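Local coordinates for uncharacterized lipoprotein GfcB (Escherichia coli K12, PDB 2IN5), which is of unknown function but, as a membrane-attached lipoprotein of the group 4 capsule family, probably takes part in making or exporting polysaccharide, at residues W168-S171 against A172-Q175; F12-S15 against L16-Q20. All coordinates share one frame; numbering follows the deposited sequence.

Contact 1 of 2, residues W168-S171 against A172-Q175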
ATOM      1  N   TRP A 168      -8.806   3.231  23.890  1.00 28.11           N
ATOM      2  CA  TRP A 168      -8.611   4.547  24.499  1.00 26.74           C
ATOM      3  C   TRP A 168      -8.684   5.613  23.422  1.00 26.91           C
ATOM      4  O   TRP A 168      -7.760   5.757  22.616  1.00 27.58           O
ATOM      5  CB  TRP A 168      -7.259   4.602  25.180  1.00 25.54           C
ATOM      6  CG  TRP A 168      -7.246   3.860  26.458  1.00 28.03           C
ATOM      7  CD1 TRP A 168      -7.518   4.360  27.695  1.00 26.18           C
ATOM      8  CD2 TRP A 168      -6.950   2.469  26.639  1.00 28.98           C
ATOM      9  NE1 TRP A 168      -7.406   3.369  28.642  1.00 28.32           N
ATOM     10  CE2 TRP A 168      -7.054   2.198  28.020  1.00 29.28           C
ATOM     11  CE3 TRP A 168      -6.601   1.425  25.768  1.00 31.05           C
ATOM     12  CZ2 TRP A 168      -6.821   0.927  28.554  1.00 29.60           C
ATOM     13  CZ3 TRP A 168      -6.368   0.155  26.303  1.00 28.53           C
ATOM     14  CH2 TRP A 168      -6.478  -0.079  27.682  1.00 28.52           C
ATOM     15  N   VAL A 169      -9.778   6.372  23.430  1.00 25.42           N
ATOM     16  CA  VAL A 169     -10.024   7.401  22.420  1.00 25.50           C
ATOM     17  C   VAL A 169      -9.762   8.839  22.860  1.00 25.73           C
ATOM     18  O   VAL A 169     -10.166   9.246  23.943  1.00 27.38           O
ATOM     19  CB  VAL A 169     -11.494   7.336  21.934  1.00 23.63           C
ATOM     20  CG1 VAL A 169     -11.716   8.317  20.799  1.00 22.50           C
ATOM     21  CG2 VAL A 169     -11.839   5.919  21.518  1.00 25.17           C
ATOM     22  N   ASP A 170      -9.101   9.603  22.001  1.00 26.08           N
ATOM     23  CA  ASP A 170      -8.840  11.006  22.275  1.00 29.00           C
ATOM     24  C   ASP A 170     -10.205  11.707  22.233  1.00 28.18           C
ATOM     25  O   ASP A 170     -10.799  11.836  21.167  1.00 25.70           O
ATOM     26  CB  ASP A 170      -7.927  11.589  21.205  1.00 32.25           C
ATOM     27  CG  ASP A 170      -7.572  13.040  21.473  1.00 36.87           C
ATOM     28  OD1 ASP A 170      -8.483  13.895  21.500  1.00 38.12           O
ATOM     29  OD2 ASP A 170      -6.376  13.315  21.664  1.00 39.13           O
ATOM     30  N   SER A 171     -10.682  12.168  23.386  1.00 28.47           N
ATOM     31  CA  SER A 171     -11.993  12.808  23.506  1.00 29.18           C
ATOM     32  C   SER A 171     -12.248  14.060  22.662  1.00 28.78           C
ATOM     33  O   SER A 171     -13.362  14.576  22.660  1.00 30.55           O
ATOM     34  CB  SER A 171     -12.261  13.144  24.977  1.00 30.96           C
ATOM     35  OG  SER A 171     -11.343  14.115  25.450  1.00 29.47           O
ATOM     36  N   ALA A 172     -11.220  14.531  21.959  1.00 27.26           N
ATOM     37  CA  ALA A 172     -11.295  15.731  21.129  1.00 28.12           C
ATOM     38  C   ALA A 172     -11.168  15.459  19.627  1.00 29.89           C
ATOM     39  O   ALA A 172     -11.782  16.142  18.803  1.00 30.92           O
ATOM     40  CB  ALA A 172     -10.215  16.715  21.559  1.00 25.29           C
ATOM     41  N   THR A 173     -10.368  14.465  19.262  1.00 30.77           N
ATOM     42  CA  THR A 173     -10.181  14.148  17.848  1.00 29.73           C
ATOM     43  C   THR A 173     -10.898  12.876  17.436  1.00 29.06           C
ATOM     44  O   THR A 173     -11.341  12.753  16.305  1.00 31.23           O
ATOM     45  CB  THR A 173      -8.694  13.972  17.513  1.00 28.42           C
ATOM     46  OG1 THR A 173      -8.182  12.840  18.227  1.00 28.00           O
ATOM     47  CG2 THR A 173      -7.917  15.208  17.887  1.00 23.87           C
ATOM     48  N   GLY A 174     -11.005  11.933  18.361  1.00 29.83           N
ATOM     49  CA  GLY A 174     -11.650  10.675  18.053  1.00 29.13           C
ATOM     50  C   GLY A 174     -10.610   9.624  17.720  1.00 30.13           C
ATOM     51  O   GLY A 174     -10.934   8.455  17.535  1.00 30.97           O
ATOM     52  N   GLN A 175      -9.351  10.042  17.636  1.00 31.40           N
ATOM     53  CA  GLN A 175      -8.259   9.119  17.337  1.00 30.53           C
ATOM     54  C   GLN A 175      -7.992   8.168  18.491  1.00 28.02           C
ATOM     55  O   GLN A 175      -7.871   8.597  19.626  1.00 26.75           O
ATOM     56  CB  GLN A 175      -6.963   9.882  17.030  1.00 32.97           C
ATOM     57  CG  GLN A 175      -5.731   8.955  16.995  1.00 36.03           C
ATOM     58  CD  GLN A 175      -4.408   9.699  16.912  1.00 38.58           C
ATOM     59  OE1 GLN A 175      -4.167  10.649  17.654  1.00 40.77           O
ATOM     60  NE2 GLN A 175      -3.534   9.249  16.024  1.00 39.60           N
TER
HETATM   61  O   HOH W   1      -4.423  12.311  20.656  1.00 33.91           O
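Asp170 OD1 is gripped by two consecutive backbone N-H groups of the turn that follows it. Ala172 N gives the shorter bond, 2.8 Å to Asp170 OD1, along the lone pair that faces away from the other carboxylate oxygen; Thr173 N donates to the same OD1 over 3.0 Å, from above the carboxylate plane. The first of these bonds closes an Asx turn. With CG anti to the backbone N (chi1 -178°), the carboxylate swings over the turn and can meet both donors. Thr173 has its OG1 packed 3.2 Å from Asp170 CB, and its hydroxyl makes an ST turn by accepting from Gln175 N (3.1 Å between N and OG1), so each of these two side chains binds backbone two residues on. The backbone completes a beta hairpin between strands 161-170 and 176-182: Asp170 N donates almost straight to Gln175 O (2.9 Å, 170°), and Gly174 N to Asp170 O. Gly174 has positive phi, where a side chain would jam against the preceding carbonyl. On the buried flank Val169 CG1 packs 3.4 Å from Gly174 O, whose hydrogen bond comes from Asn73. Aspartate suits its place because its short, charged arm reaches the N-H groups of Ala172 and Thr173 in the turn; their dipoles would probably stabilise the ionised carboxylate.

Contact 2 of 2, residues F12-S15 against L16-Q20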
ATOM      1  N   PHE A  12      14.261   4.274   3.733  1.00 35.47           N
ATOM      2  CA  PHE A  12      14.128   5.123   4.905  1.00 34.70           C
ATOM      3  C   PHE A  12      13.697   4.351   6.139  1.00 35.52           C
ATOM      4  O   PHE A  12      13.967   4.769   7.259  1.00 35.68           O
ATOM      5  CB  PHE A  12      13.167   6.273   4.597  1.00 32.82           C
ATOM      6  CG  PHE A  12      13.771   7.323   3.707  1.00 32.50           C
ATOM      7  CD1 PHE A  12      14.425   8.421   4.254  1.00 34.55           C
ATOM      8  CD2 PHE A  12      13.757   7.172   2.327  1.00 33.40           C
ATOM      9  CE1 PHE A  12      15.066   9.356   3.440  1.00 35.85           C
ATOM     10  CE2 PHE A  12      14.396   8.102   1.494  1.00 35.28           C
ATOM     11  CZ  PHE A  12      15.054   9.196   2.057  1.00 37.05           C
ATOM     12  N   ARG A  13      13.048   3.211   5.934  1.00 37.29           N
ATOM     13  CA  ARG A  13      12.622   2.383   7.049  1.00 39.23           C
ATOM     14  C   ARG A  13      13.861   1.703   7.631  1.00 41.25           C
ATOM     15  O   ARG A  13      14.021   1.626   8.846  1.00 42.10           O
ATOM     16  CB  ARG A  13      11.615   1.331   6.575  1.00 39.35           C
ATOM     17  CG  ARG A  13      11.097   0.385   7.656  1.00 41.19           C
ATOM     18  CD  ARG A  13       9.920  -0.430   7.125  1.00 43.63           C
ATOM     19  NE  ARG A  13      10.305  -1.198   5.942  1.00 46.24           N
ATOM     20  CZ  ARG A  13      10.774  -2.438   5.978  1.00 47.77           C
ATOM     21  NH1 ARG A  13      10.908  -3.065   7.140  1.00 49.39           N
ATOM     22  NH2 ARG A  13      11.135  -3.044   4.856  1.00 49.40           N
ATOM     23  N   ALA A  14      14.744   1.218   6.762  1.00 42.33           N
ATOM     24  CA  ALA A  14      15.962   0.553   7.222  1.00 43.25           C
ATOM     25  C   ALA A  14      16.825   1.549   7.985  1.00 44.20           C
ATOM     26  O   ALA A  14      17.310   1.261   9.082  1.00 45.17           O
ATOM     27  CB  ALA A  14      16.738  -0.011   6.044  1.00 40.15           C
ATOM     28  N   SER A  15      17.003   2.724   7.399  1.00 43.73           N
ATOM     29  CA  SER A  15      17.795   3.762   8.022  1.00 44.71           C
ATOM     30  C   SER A  15      17.293   4.042   9.439  1.00 46.75           C
ATOM     31  O   SER A  15      18.085   4.186  10.372  1.00 45.34           O
ATOM     32  CB  SER A  15      17.733   5.030   7.177  1.00 42.68           C
ATOM     33  OG  SER A  15      18.495   6.069   7.765  1.00 43.02           O
ATOM     34  N   LEU A  16      15.975   4.112   9.602  1.00 49.13           N
ATOM     35  CA  LEU A  16      15.391   4.376  10.909  1.00 51.01           C
ATOM     36  C   LEU A  16      15.836   3.339  11.932  1.00 53.33           C
ATOM     37  O   LEU A  16      16.222   3.675  13.052  1.00 53.15           O
ATOM     38  CB  LEU A  16      13.867   4.378  10.818  1.00 50.42           C
ATOM     39  CG  LEU A  16      13.133   4.372  12.162  1.00 50.44           C
ATOM     40  CD1 LEU A  16      13.527   5.593  12.975  1.00 48.75           C
ATOM     41  CD2 LEU A  16      11.635   4.350  11.917  1.00 50.59           C
ATOM     42  N   PHE A  17      15.782   2.073  11.542  1.00 55.55           N
ATOM     43  CA  PHE A  17      16.178   0.996  12.435  1.00 57.80           C
ATOM     44  C   PHE A  17      17.686   0.815  12.512  1.00 59.96           C
ATOM     45  O   PHE A  17      18.178   0.125  13.398  1.00 61.16           O
ATOM     46  CB  PHE A  17      15.525  -0.306  11.989  1.00 56.97           C
ATOM     47  CG  PHE A  17      14.042  -0.328  12.179  1.00 56.87           C
ATOM     48  CD1 PHE A  17      13.493  -0.367  13.459  1.00 56.06           C
ATOM     49  CD2 PHE A  17      13.189  -0.314  11.080  1.00 56.27           C
ATOM     50  CE1 PHE A  17      12.119  -0.395  13.644  1.00 56.20           C
ATOM     51  CE2 PHE A  17      11.808  -0.340  11.253  1.00 56.50           C
ATOM     52  CZ  PHE A  17      11.271  -0.381  12.538  1.00 57.41           C
ATOM     53  N   ASP A  18      18.413   1.432  11.585  1.00 62.35           N
ATOM     54  CA  ASP A  18      19.870   1.339  11.561  1.00 65.32           C
ATOM     55  C   ASP A  18      20.514   2.487  12.339  1.00 67.21           C
ATOM     56  O   ASP A  18      21.703   2.448  12.646  1.00 68.28           O
ATOM     57  CB  ASP A  18      20.392   1.375  10.115  1.00 66.51           C
ATOM     58  CG  ASP A  18      20.119   0.085   9.346  1.00 67.73           C
ATOM     59  OD1 ASP A  18      20.511   0.010   8.158  1.00 67.55           O
ATOM     60  OD2 ASP A  18      19.522  -0.852   9.919  1.00 69.03           O
ATOM     61  N   ASN A  19      19.723   3.511  12.648  1.00 69.58           N
ATOM     62  CA  ASN A  19      20.216   4.683  13.367  1.00 71.48           C
ATOM     63  C   ASN A  19      19.498   4.876  14.703  1.00 73.00           C
ATOM     64  O   ASN A  19      19.442   5.988  15.236  1.00 73.13           O
ATOM     65  CB  ASN A  19      20.035   5.936  12.495  1.00 71.71           C
ATOM     66  CG  ASN A  19      20.791   5.848  11.168  1.00 72.42           C
ATOM     67  OD1 ASN A  19      20.615   6.688  10.280  1.00 70.97           O
ATOM     68  ND2 ASN A  19      21.642   4.830  11.031  1.00 72.67           N
ATOM     69  N   GLN A  20      18.954   3.789  15.241  1.00 74.47           N
ATOM     70  CA  GLN A  20      18.236   3.841  16.510  1.00 76.39           C
ATOM     71  C   GLN A  20      18.884   2.931  17.550  1.00 77.36           C
ATOM     72  O   GLN A  20      20.104   2.952  17.738  1.00 78.11           O
ATOM     73  CB  GLN A  20      16.778   3.430  16.300  1.00 77.60           C
ATOM     74  CG  GLN A  20      15.940   3.467  17.563  1.00 80.02           C
ATOM     75  CD  GLN A  20      14.484   3.108  17.312  1.00 81.47           C
ATOM     76  OE1 GLN A  20      13.771   3.811  16.591  1.00 81.67           O
ATOM     77  NE2 GLN A  20      14.037   2.006  17.908  1.00 81.90           N
TER
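Arg13 and Phe17, one helical turn apart, make the close-packed side of this contact at the end of helix 8-18. Arg13 CG meets the ring at its edge, in the ring plane, 3.7 Å from Phe17 CE2, and Phe17 CD2 comes within 3.1 Å of Arg13 O, which accepts from Phe17 N over 3.3 Å. The ring is brought back over the preceding turn because its CG stands anti to its own carbonyl carbon (chi1 -69°). Arginine suits the place because its CG packs on the ring while its charged end, turned 70° from the ring plane, goes on to a salt bridge with Asp10 and a hydrogen bond with Ser63 O. With an alanine in place of Phe17, Arg13 CG would probably lose its aromatic neighbour and a gap would open beside Gln64. Leu16 packs on Tyr34, while its N donates to Phe12 O. Phe12 itself points elsewhere, its ring meeting Phe12 of the second subunit.

The outer side is looser and polar. Here Ser15 OG reaches Asn19 OD1 through a weak bond of 3.3 Å, and Ser15 O accepts weakly from both Asp18 N and Asn19 N as the helix ends. Asp18 lays its carboxylate along Ala14 O, with OD2 3.2 Å from that oxygen. Two acceptors face each other there, and a negative charge at the C-terminal end of a helix would probably oppose its dipole, so this last turn is likely to be held by its backbone bonds and the Arg13-Phe17 packing, its polar side chains adding little.

How the contacts relate
From the N terminus the chain comes first to contact 2, which closes no long loop: it links successive turns at the end of helix 8-18, just before the unmodelled residues 21-23. The chain then passes through helix 26-31 and most of the beta strands before contact 1 closes the tight hairpin between strands 161-170 and 176-182. The two lie in series, neither nested nor crossed, with centres about 30 Å apart and nearest atoms about 16 Å apart. Contact 2 sets the N-terminal helix against loop residues such as Tyr34 and Gln64; contact 1 joins neighbouring antiparallel strands. Both also border the second subunit, through Phe12 and Gln175 respectively.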